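Long-range contacts in prolyl endopeptidase (Myxococcus xanthus, PDB 2BKL), which probably hydrolyses oligopeptides on the carboxyl side of proline, and less readily of alanine, as a serine protease of the S9A family: residues L59-F67 with F464-L472; P412-V420 with P431-R442. One frame throughout, in Å; residues are numbered along the deposited sequence.

Contact 1. Residues L59-F67 with F464-L472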
loop_
_atom_site.group_PDB
_atom_site.type_symbol
_atom_site.label_atom_id
_atom_site.label_comp_id
_atom_site.label_asym_id
_atom_site.label_seq_id
_atom_site.Cartn_x
_atom_site.Cartn_y
_atom_site.Cartn_z
ATOM N N LEU A 59 14.872 -2.002 -23.460
ATOM C CA LEU A 59 14.041 -1.748 -22.275
ATOM C C LEU A 59 14.928 -1.163 -21.175
ATOM O O LEU A 59 14.567 -0.172 -20.557
ATOM C CB LEU A 59 13.349 -3.012 -21.749
ATOM C CG LEU A 59 12.073 -3.497 -22.450
ATOM C CD1 LEU A 59 11.729 -4.861 -21.896
ATOM C CD2 LEU A 59 10.916 -2.550 -22.272
ATOM N N ALA A 60 16.098 -1.755 -20.951
ATOM C CA ALA A 60 16.964 -1.279 -19.875
ATOM C C ALA A 60 17.396 0.163 -20.103
ATOM O O ALA A 60 17.389 0.953 -19.167
ATOM C CB ALA A 60 18.176 -2.152 -19.702
ATOM N N ALA A 61 17.725 0.521 -21.346
ATOM C CA ALA A 61 18.177 1.888 -21.614
ATOM C C ALA A 61 17.016 2.841 -21.368
ATOM O O ALA A 61 17.200 3.935 -20.848
ATOM C CB ALA A 61 18.705 2.047 -23.043
ATOM N N ARG A 62 15.809 2.423 -21.745
ATOM C CA ARG A 62 14.658 3.301 -21.643
ATOM C C ARG A 62 14.249 3.480 -20.172
ATOM O O ARG A 62 13.945 4.598 -19.732
ATOM C CB ARG A 62 13.490 2.746 -22.472
ATOM C CG ARG A 62 12.238 3.628 -22.496
ATOM C CD ARG A 62 12.477 5.084 -22.924
ATOM N NE ARG A 62 11.217 5.818 -23.035
ATOM C CZ ARG A 62 11.101 7.138 -22.894
ATOM N NH1 ARG A 62 12.164 7.894 -22.652
ATOM N NH2 ARG A 62 9.903 7.703 -23.003
ATOM N N PHE A 63 14.255 2.385 -19.419
ATOM C CA PHE A 63 13.927 2.457 -17.992
ATOM C C PHE A 63 14.987 3.258 -17.228
ATOM O O PHE A 63 14.671 3.937 -16.261
ATOM C CB PHE A 63 13.732 1.071 -17.379
ATOM C CG PHE A 63 12.474 0.363 -17.820
ATOM C CD1 PHE A 63 11.267 1.031 -17.891
ATOM C CD2 PHE A 63 12.506 -0.971 -18.155
ATOM C CE1 PHE A 63 10.096 0.365 -18.267
ATOM C CE2 PHE A 63 11.332 -1.641 -18.549
ATOM C CZ PHE A 63 10.146 -0.958 -18.610
ATOM N N LYS A 64 16.241 3.230 -17.674
ATOM C CA LYS A 64 17.256 4.071 -17.044
ATOM C C LYS A 64 16.953 5.566 -17.258
ATOM O O LYS A 64 17.076 6.373 -16.342
ATOM C CB LYS A 64 18.653 3.691 -17.551
ATOM C CG LYS A 64 19.757 4.229 -16.680
ATOM C CD LYS A 64 21.119 3.740 -17.149
ATOM C CE LYS A 64 22.242 4.530 -16.477
ATOM N NZ LYS A 64 22.362 5.886 -17.073
ATOM N N GLU A 65 16.502 5.923 -18.456
ATOM C CA GLU A 65 16.121 7.283 -18.789
ATOM C C GLU A 65 14.899 7.737 -17.973
ATOM O O GLU A 65 14.771 8.913 -17.613
ATOM C CB GLU A 65 15.865 7.350 -20.303
ATOM C CG GLU A 65 15.350 8.638 -20.892
ATOM C CD GLU A 65 15.347 8.619 -22.426
ATOM O OE1 GLU A 65 15.186 7.515 -23.039
ATOM O OE2 GLU A 65 15.496 9.716 -23.028
ATOM N N LEU A 66 14.015 6.798 -17.651
ATOM C CA LEU A 66 12.742 7.125 -17.010
ATOM C C LEU A 66 12.771 7.050 -15.496
ATOM O O LEU A 66 12.113 7.847 -14.826
ATOM C CB LEU A 66 11.646 6.174 -17.504
ATOM C CG LEU A 66 11.214 6.347 -18.954
ATOM C CD1 LEU A 66 10.330 5.207 -19.368
ATOM C CD2 LEU A 66 10.539 7.705 -19.148
ATOM N N PHE A 67 13.475 6.075 -14.931
ATOM C CA PHE A 67 13.367 5.793 -13.484
ATOM C C PHE A 67 14.261 6.667 -12.616
ATOM O O PHE A 67 13.990 6.832 -11.423
ATOM C CB PHE A 67 13.670 4.326 -13.155
ATOM C CG PHE A 67 12.604 3.355 -13.545
ATOM C CD1 PHE A 67 11.497 3.717 -14.304
ATOM C CD2 PHE A 67 12.749 2.042 -13.175
ATOM C CE1 PHE A 67 10.520 2.760 -14.630
ATOM C CE2 PHE A 67 11.797 1.078 -13.511
ATOM C CZ PHE A 67 10.689 1.446 -14.256
ATOM N N PHE A 464 0.828 8.281 -11.689
ATOM C CA PHE A 464 1.758 8.187 -12.817
ATOM C C PHE A 464 2.779 7.095 -12.566
ATOM O O PHE A 464 3.509 7.100 -11.565
ATOM C CB PHE A 464 2.470 9.515 -13.076
ATOM C CG PHE A 464 3.437 9.443 -14.229
ATOM C CD1 PHE A 464 2.969 9.359 -15.518
ATOM C CD2 PHE A 464 4.823 9.418 -14.006
ATOM C CE1 PHE A 464 3.861 9.278 -16.597
ATOM C CE2 PHE A 464 5.713 9.331 -15.075
ATOM C CZ PHE A 464 5.236 9.264 -16.356
ATOM N N ARG A 465 2.870 6.170 -13.523
ATOM C CA ARG A 465 3.877 5.143 -13.490
ATOM C C ARG A 465 4.631 5.212 -14.812
ATOM O O ARG A 465 4.082 4.877 -15.859
ATOM C CB ARG A 465 3.226 3.766 -13.361
ATOM C CG ARG A 465 2.717 3.385 -11.977
ATOM C CD ARG A 465 2.217 1.916 -11.950
ATOM N NE ARG A 465 1.736 1.459 -10.639
ATOM C CZ ARG A 465 2.149 0.357 -9.989
ATOM N NH1 ARG A 465 3.076 -0.463 -10.491
ATOM N NH2 ARG A 465 1.615 0.066 -8.806
ATOM N N SER A 466 5.884 5.623 -14.779
ATOM C CA SER A 466 6.667 5.639 -16.008
ATOM C C SER A 466 6.956 4.224 -16.522
ATOM O O SER A 466 7.249 4.046 -17.700
ATOM C CB SER A 466 7.971 6.398 -15.801
ATOM O OG SER A 466 8.796 5.743 -14.878
ATOM N N SER A 467 6.817 3.229 -15.648
ATOM C CA SER A 467 7.097 1.849 -16.011
ATOM C C SER A 467 6.249 1.298 -17.143
ATOM O O SER A 467 6.657 0.350 -17.783
ATOM C CB SER A 467 6.988 0.924 -14.797
ATOM O OG SER A 467 5.656 0.879 -14.289
ATOM N N ILE A 468 5.074 1.878 -17.372
ATOM C CA ILE A 468 4.184 1.413 -18.418
ATOM C C ILE A 468 4.496 2.036 -19.787
ATOM O O ILE A 468 3.936 1.629 -20.790
ATOM C CB ILE A 468 2.691 1.646 -18.079
ATOM C CG1 ILE A 468 2.301 3.119 -18.210
ATOM C CG2 ILE A 468 2.332 1.035 -16.722
ATOM C CD1 ILE A 468 0.802 3.318 -18.149
ATOM N N LEU A 469 5.396 3.014 -19.865
ATOM C CA LEU A 469 5.569 3.729 -21.124
ATOM C C LEU A 469 6.120 2.871 -22.287
ATOM O O LEU A 469 5.587 2.957 -23.371
ATOM C CB LEU A 469 6.361 5.028 -20.954
ATOM C CG LEU A 469 5.623 6.079 -20.121
ATOM C CD1 LEU A 469 6.556 7.264 -19.868
ATOM C CD2 LEU A 469 4.352 6.545 -20.805
ATOM N N PRO A 470 7.146 2.040 -22.109
ATOM C CA PRO A 470 7.571 1.136 -23.196
ATOM C C PRO A 470 6.435 0.212 -23.692
ATOM O O PRO A 470 6.286 -0.047 -24.889
ATOM C CB PRO A 470 8.726 0.357 -22.553
ATOM C CG PRO A 470 9.240 1.320 -21.587
ATOM C CD PRO A 470 8.039 1.937 -20.941
ATOM N N TRP A 471 5.564 -0.187 -22.777
ATOM C CA TRP A 471 4.428 -1.035 -23.117
ATOM C C TRP A 471 3.465 -0.290 -24.033
ATOM O O TRP A 471 3.110 -0.798 -25.093
ATOM C CB TRP A 471 3.755 -1.496 -21.828
ATOM C CG TRP A 471 2.619 -2.475 -21.985
ATOM C CD1 TRP A 471 1.272 -2.221 -21.845
ATOM C CD2 TRP A 471 2.732 -3.847 -22.322
ATOM N NE1 TRP A 471 0.556 -3.365 -22.088
ATOM C CE2 TRP A 471 1.437 -4.391 -22.330
ATOM C CE3 TRP A 471 3.813 -4.689 -22.583
ATOM C CZ2 TRP A 471 1.199 -5.732 -22.626
ATOM C CZ3 TRP A 471 3.580 -6.018 -22.853
ATOM C CH2 TRP A 471 2.276 -6.525 -22.863
ATOM N N LEU A 472 3.117 0.934 -23.661
ATOM C CA LEU A 472 2.215 1.767 -24.457
ATOM C C LEU A 472 2.842 2.065 -25.810
ATOM O O LEU A 472 2.172 2.022 -26.835
ATOM C CB LEU A 472 1.896 3.083 -23.747
ATOM C CG LEU A 472 1.240 2.999 -22.359
ATOM C CD1 LEU A 472 0.911 4.382 -21.878
ATOM C CD2 LEU A 472 0.001 2.119 -22.341
HETATM O O HOH W 1 9.906 7.517 -13.235
#

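Contact 2. Residues P412-V420 with P431-R442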
loop_
_atom_site.group_PDB
_atom_site.type_symbol
_atom_site.label_atom_id
_atom_site.label_comp_id
_atom_site.label_asym_id
_atom_site.label_seq_id
_atom_site.Cartn_x
_atom_site.Cartn_y
_atom_site.Cartn_z
ATOM N N PRO A 412 3.282 13.338 -23.380
ATOM C CA PRO A 412 1.951 12.938 -22.891
ATOM C C PRO A 412 0.850 12.980 -23.954
ATOM O O PRO A 412 -0.114 12.207 -23.842
ATOM C CB PRO A 412 1.653 13.953 -21.780
ATOM C CG PRO A 412 2.980 14.519 -21.396
ATOM C CD PRO A 412 3.827 14.479 -22.607
ATOM N N GLU A 413 0.990 13.833 -24.966
ATOM C CA GLU A 413 -0.037 13.999 -26.001
ATOM C C GLU A 413 -0.189 12.796 -26.923
ATOM O O GLU A 413 -1.158 12.693 -27.686
ATOM C CB GLU A 413 0.267 15.246 -26.848
ATOM C CG GLU A 413 0.301 16.537 -26.039
ATOM C CD GLU A 413 -0.980 16.776 -25.246
ATOM O OE1 GLU A 413 -2.060 16.898 -25.880
ATOM O OE2 GLU A 413 -0.914 16.828 -23.984
ATOM N N GLN A 414 0.741 11.863 -26.836
ATOM C CA GLN A 414 0.640 10.631 -27.604
ATOM C C GLN A 414 -0.343 9.626 -26.995
ATOM O O GLN A 414 -0.672 8.652 -27.642
ATOM C CB GLN A 414 2.023 9.981 -27.779
ATOM C CG GLN A 414 2.860 10.718 -28.862
ATOM C CD GLN A 414 4.321 10.298 -28.924
ATOM O OE1 GLN A 414 4.695 9.219 -28.454
ATOM N NE2 GLN A 414 5.164 11.175 -29.499
ATOM N N TYR A 415 -0.793 9.847 -25.763
ATOM C CA TYR A 415 -1.570 8.848 -25.025
ATOM C C TYR A 415 -2.912 9.395 -24.595
ATOM O O TYR A 415 -3.124 10.618 -24.512
ATOM C CB TYR A 415 -0.818 8.385 -23.755
ATOM C CG TYR A 415 0.619 8.078 -24.000
ATOM C CD1 TYR A 415 0.997 6.946 -24.665
ATOM C CD2 TYR A 415 1.605 8.953 -23.615
ATOM C CE1 TYR A 415 2.330 6.671 -24.931
ATOM C CE2 TYR A 415 2.943 8.694 -23.877
ATOM C CZ TYR A 415 3.294 7.572 -24.546
ATOM O OH TYR A 415 4.623 7.313 -24.840
ATOM N N GLN A 416 -3.837 8.478 -24.353
ATOM C CA GLN A 416 -5.106 8.869 -23.763
ATOM C C GLN A 416 -5.516 7.887 -22.713
ATOM O O GLN A 416 -5.054 6.734 -22.672
ATOM C CB GLN A 416 -6.201 9.020 -24.789
ATOM C CG GLN A 416 -6.580 7.750 -25.472
ATOM C CD GLN A 416 -7.642 7.934 -26.548
ATOM O OE1 GLN A 416 -7.464 7.489 -27.668
ATOM N NE2 GLN A 416 -8.749 8.584 -26.197
ATOM N N VAL A 417 -6.400 8.364 -21.860
ATOM C CA VAL A 417 -6.936 7.610 -20.739
ATOM C C VAL A 417 -8.442 7.630 -20.876
ATOM O O VAL A 417 -9.044 8.703 -21.047
ATOM C CB VAL A 417 -6.596 8.262 -19.384
ATOM C CG1 VAL A 417 -7.161 7.447 -18.220
ATOM C CG2 VAL A 417 -5.076 8.480 -19.242
ATOM N N GLU A 418 -9.030 6.443 -20.909
ATOM C CA GLU A 418 -10.472 6.264 -20.876
ATOM C C GLU A 418 -10.897 5.781 -19.492
ATOM O O GLU A 418 -10.125 5.114 -18.779
ATOM C CB GLU A 418 -10.881 5.184 -21.875
ATOM C CG GLU A 418 -10.224 5.272 -23.245
ATOM C CD GLU A 418 -10.790 4.201 -24.118
ATOM O OE1 GLU A 418 -12.017 4.248 -24.326
ATOM O OE2 GLU A 418 -10.040 3.291 -24.532
ATOM N N GLN A 419 -12.120 6.110 -19.111
ATOM C CA GLN A 419 -12.802 5.482 -18.005
ATOM C C GLN A 419 -14.077 4.854 -18.500
ATOM O O GLN A 419 -14.925 5.536 -19.148
ATOM C CB GLN A 419 -13.108 6.445 -16.873
ATOM C CG GLN A 419 -13.750 5.711 -15.651
ATOM C CD GLN A 419 -13.958 6.582 -14.437
ATOM O OE1 GLN A 419 -14.502 7.706 -14.548
ATOM N NE2 GLN A 419 -13.524 6.091 -13.294
ATOM N N VAL A 420 -14.182 3.558 -18.243
ATOM C CA VAL A 420 -15.315 2.766 -18.654
ATOM C C VAL A 420 -15.957 2.109 -17.448
ATOM O O VAL A 420 -15.364 2.047 -16.359
ATOM C CB VAL A 420 -14.891 1.697 -19.688
ATOM C CG1 VAL A 420 -14.274 2.366 -20.912
ATOM C CG2 VAL A 420 -13.939 0.651 -19.088
ATOM N N PRO A 431 -16.002 0.364 -12.324
ATOM C CA PRO A 431 -15.152 1.239 -13.138
ATOM C C PRO A 431 -13.828 0.611 -13.523
ATOM O O PRO A 431 -13.298 -0.248 -12.810
ATOM C CB PRO A 431 -14.882 2.439 -12.259
ATOM C CG PRO A 431 -15.711 2.239 -11.010
ATOM C CD PRO A 431 -15.997 0.766 -10.904
ATOM N N MET A 432 -13.294 1.049 -14.649
ATOM C CA MET A 432 -11.962 0.653 -15.093
ATOM C C MET A 432 -11.338 1.786 -15.886
ATOM O O MET A 432 -12.013 2.414 -16.729
ATOM C CB MET A 432 -12.022 -0.636 -15.929
ATOM C CG MET A 432 -10.679 -1.059 -16.454
ATOM S SD MET A 432 -10.645 -2.812 -16.993
ATOM C CE MET A 432 -11.953 -2.879 -18.148
ATOM N N PHE A 433 -10.064 2.079 -15.636
ATOM C CA PHE A 433 -9.264 2.960 -16.480
ATOM C C PHE A 433 -8.565 2.174 -17.562
ATOM O O PHE A 433 -8.056 1.085 -17.312
ATOM C CB PHE A 433 -8.211 3.705 -15.656
ATOM C CG PHE A 433 -8.752 4.573 -14.560
ATOM C CD1 PHE A 433 -9.396 5.766 -14.858
ATOM C CD2 PHE A 433 -8.573 4.226 -13.216
ATOM C CE1 PHE A 433 -9.888 6.590 -13.841
ATOM C CE2 PHE A 433 -9.029 5.064 -12.215
ATOM C CZ PHE A 433 -9.685 6.217 -12.511
ATOM N N VAL A 434 -8.542 2.716 -18.777
ATOM C CA VAL A 434 -7.872 2.083 -19.900
ATOM C C VAL A 434 -6.961 3.099 -20.544
ATOM O O VAL A 434 -7.409 4.177 -20.948
ATOM C CB VAL A 434 -8.859 1.476 -20.920
ATOM C CG1 VAL A 434 -8.080 0.672 -21.963
ATOM C CG2 VAL A 434 -9.886 0.581 -20.239
ATOM N N VAL A 435 -5.681 2.771 -20.639
ATOM C CA VAL A 435 -4.655 3.719 -21.089
ATOM C C VAL A 435 -3.951 3.140 -22.302
ATOM O O VAL A 435 -3.578 1.967 -22.343
ATOM C CB VAL A 435 -3.598 3.974 -19.962
ATOM C CG1 VAL A 435 -2.651 5.084 -20.367
ATOM C CG2 VAL A 435 -4.287 4.285 -18.610
ATOM N N HIS A 436 -3.774 3.959 -23.327
ATOM C CA HIS A 436 -3.127 3.505 -24.552
ATOM C C HIS A 436 -2.732 4.691 -25.415
ATOM O O HIS A 436 -3.183 5.807 -25.206
ATOM C CB HIS A 436 -4.053 2.578 -25.344
ATOM C CG HIS A 436 -5.410 3.152 -25.557
ATOM N ND1 HIS A 436 -5.702 4.043 -26.578
ATOM C CD2 HIS A 436 -6.567 2.967 -24.885
ATOM C CE1 HIS A 436 -6.976 4.390 -26.500
ATOM N NE2 HIS A 436 -7.520 3.750 -25.481
ATOM N N ARG A 437 -1.912 4.430 -26.433
ATOM C CA ARG A 437 -1.644 5.457 -27.441
ATOM C C ARG A 437 -2.940 5.879 -28.123
ATOM O O ARG A 437 -3.828 5.053 -28.384
ATOM C CB ARG A 437 -0.680 4.944 -28.509
ATOM C CG ARG A 437 0.756 4.804 -28.061
ATOM C CD ARG A 437 1.665 4.292 -29.140
ATOM N NE ARG A 437 1.775 5.308 -30.178
ATOM C CZ ARG A 437 2.596 6.368 -30.095
ATOM N NH1 ARG A 437 3.422 6.531 -29.057
ATOM N NH2 ARG A 437 2.589 7.275 -31.064
ATOM N N LYS A 438 -3.018 7.150 -28.488
ATOM C CA LYS A 438 -4.160 7.651 -29.258
ATOM C C LYS A 438 -4.378 6.909 -30.561
ATOM O O LYS A 438 -5.523 6.751 -30.980
ATOM C CB LYS A 438 -4.015 9.158 -29.523
ATOM C CG LYS A 438 -4.207 9.983 -28.297
ATOM C CD LYS A 438 -4.232 11.496 -28.581
ATOM C CE LYS A 438 -4.237 12.315 -27.300
ATOM N NZ LYS A 438 -3.936 13.737 -27.580
ATOM N N ASP A 439 -3.302 6.483 -31.218
ATOM C CA ASP A 439 -3.409 5.754 -32.489
ATOM C C ASP A 439 -3.606 4.233 -32.405
ATOM O O ASP A 439 -3.504 3.534 -33.407
ATOM C CB ASP A 439 -2.222 6.093 -33.391
ATOM C CG ASP A 439 -0.888 5.657 -32.840
ATOM O OD1 ASP A 439 -0.774 4.842 -31.873
ATOM O OD2 ASP A 439 0.162 6.113 -33.372
ATOM N N LEU A 440 -3.896 3.718 -31.218
ATOM C CA LEU A 440 -4.148 2.300 -31.053
ATOM C C LEU A 440 -5.198 1.844 -32.034
ATOM O O LEU A 440 -6.256 2.460 -32.131
ATOM C CB LEU A 440 -4.689 2.036 -29.646
ATOM C CG LEU A 440 -5.007 0.582 -29.292
ATOM C CD1 LEU A 440 -3.708 -0.101 -28.891
ATOM C CD2 LEU A 440 -6.079 0.521 -28.176
ATOM N N LYS A 441 -4.918 0.749 -32.729
ATOM C CA LYS A 441 -5.928 0.059 -33.522
ATOM C C LYS A 441 -6.778 -0.829 -32.621
ATOM O O LYS A 441 -6.248 -1.620 -31.839
ATOM C CB LYS A 441 -5.260 -0.782 -34.619
ATOM C CG LYS A 441 -4.135 -0.054 -35.361
ATOM C CD LYS A 441 -3.882 -0.561 -36.786
ATOM C CE LYS A 441 -3.444 0.593 -37.687
ATOM N NZ LYS A 441 -2.698 0.139 -38.912
ATOM N N ARG A 442 -8.100 -0.680 -32.714
ATOM C CA ARG A 442 -9.043 -1.484 -31.958
ATOM C C ARG A 442 -9.408 -2.700 -32.776
ATOM O O ARG A 442 -10.543 -2.827 -33.278
ATOM C CB ARG A 442 -10.292 -0.672 -31.591
ATOM C CG ARG A 442 -10.005 0.414 -30.584
ATOM C CD ARG A 442 -9.895 -0.105 -29.180
ATOM N NE ARG A 442 -11.177 -0.431 -28.607
ATOM C CZ ARG A 442 -11.981 0.450 -28.011
ATOM N NH1 ARG A 442 -11.661 1.735 -27.904
ATOM N NH2 ARG A 442 -13.120 0.045 -27.496
HETATM O O HOH W 2 -0.702 7.962 -30.449
HETATM O O HOH W 3 -7.850 8.278 -29.926
HETATM O O HOH W 4 -12.226 4.163 -26.973
#

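Contact 1. Residues L59-F67 with F464-L472
Leu59 faces Pro470 and Leu66 faces Ser466, with CA-CA distances of 7.1 Å and 6.3 Å, and Phe63 faces Ser467 between them, so the two segments run in opposite directions. Pro470 is the knob of this contact: its ring sits in a hole formed by Leu59, Arg62, Phe63 and Leu66. Leu59 CD2 comes to 3.7 Å from Pro470 CB, while Phe63 CE1 lies 3.6 Å from Pro470 CG. The Phe63 ring presents its edge to the backbone of residues 466-468, with Phe63 CE1 3.5 Å from Ser467 O. Leu66 spreads its two methyls, CD1 resting near Ser466 O and CD2 meeting CD1 of Leu469. The same CD2 also lies against one face of the Arg62 guanidinium, toward its rim; that group is tied to Glu65 by a salt bridge and to Pro409 O by a hydrogen bond.

At the Phe67 end the contact is polar and aromatic together. With CG of Phe67 opposite its own carbonyl carbon (chi1 -73°), Phe63 CB sits over the centre of one face of the ring, whose edge is turned to the serines: CD1 is 3.4 Å from Ser466 OG, and CZ is 3.8 Å from Ser467 CB. Ser466 OG also shares a water with Leu66 O, 2.7 Å from each oxygen, which joins the helix backbone to the serine side chain. With an alanine at Phe67 the ring edge is gone, and the two serines would probably be left facing a gap that runs on toward Ile661.

Helix 56-67 packs on helix 657-674 through Phe63 and Phe67, while Leu66 touches Val408 in a loop; from 464-472, Ile468 and Trp471 reach the sheet strands 477-481 and 448-451, respectively.

Contact 2. Residues P412-V420 with P431-R442
His436 and Glu418 form the shortest side-chain bond, from NE2 to OE2 at 2.7 Å. OE2 lies near the ring plane, but the nitrogen meets it on the anti side and tilted out of the carboxylate plane, and the two flat groups stand almost perpendicular (88°). A second bond, 2.8 Å from His436 ND1 to Arg437 O, fixes the ring's rotation; Leu440 N reaches that carbonyl from its opposite face, closing a type I turn. With both ring nitrogens donating, the imidazole may well carry a positive charge, steadied by Glu418. Glu418 OE2 also takes the hydroxyl of Tyr521, while a water joins Glu418 OE1 to Arg442 NH1; Arg442 NH2 in turn bonds to Gln519 O.

Further along, Arg437 NH1 donates to Gln414 OE1 (3.0 Å), approaching from above the amide plane, and NE of the same guanidinium bridges to Asp439. Lys438 N continues the pairing by bonding to Gln414 O.

Between these ends the backbones form a beta hairpin, antiparallel at 159°, with Gln416-His436, Glu418-Val434 and Val420-Met432 as hydrogen-bonded pairs; Glu418 N to Val434 O is the tightest at 2.8 Å. The hairpin forms one margin of the alpha/beta-hydrolase sheet: 415-423 is outermost, and 429-437 runs antiparallel both to it and to 477-481.

On the face of Val417 and Val435, the Gln419 amide runs alongside the Phe433 ring, NE2 3.7 Å from CE1, and donates to Asp339 O; Phe433 in turn meets the ring of Phe384, both partners lying in the propeller region. On the opposite face Val420 CG2, lodged between its own N and carbonyl carbon, touches Met432 CB at 3.9 Å and Val434 CG2 at 4.2 Å, and Met432 also packs on helix 503-518.

The centres of the two contacts lie about 17 Å apart on the same side of the chain's centre, and contact 2 is nested in sequence within the loop that contact 1 closes. The order is 59-67, then the propeller strands, 412-420, 431-442 and 464-472. Contact 1 therefore brings the chain before the propeller back to the catalytic domain formed mostly after it, while contact 2 builds the edge of that domain's sheet. They meet at helix 469-473: Leu472 CD1 lies 3.8 Å from Tyr415 CD1, and Leu469 CD2 also packs on the Tyr415 ring. The short helix 469-473 thus lies between helix 56-67 and the hairpin.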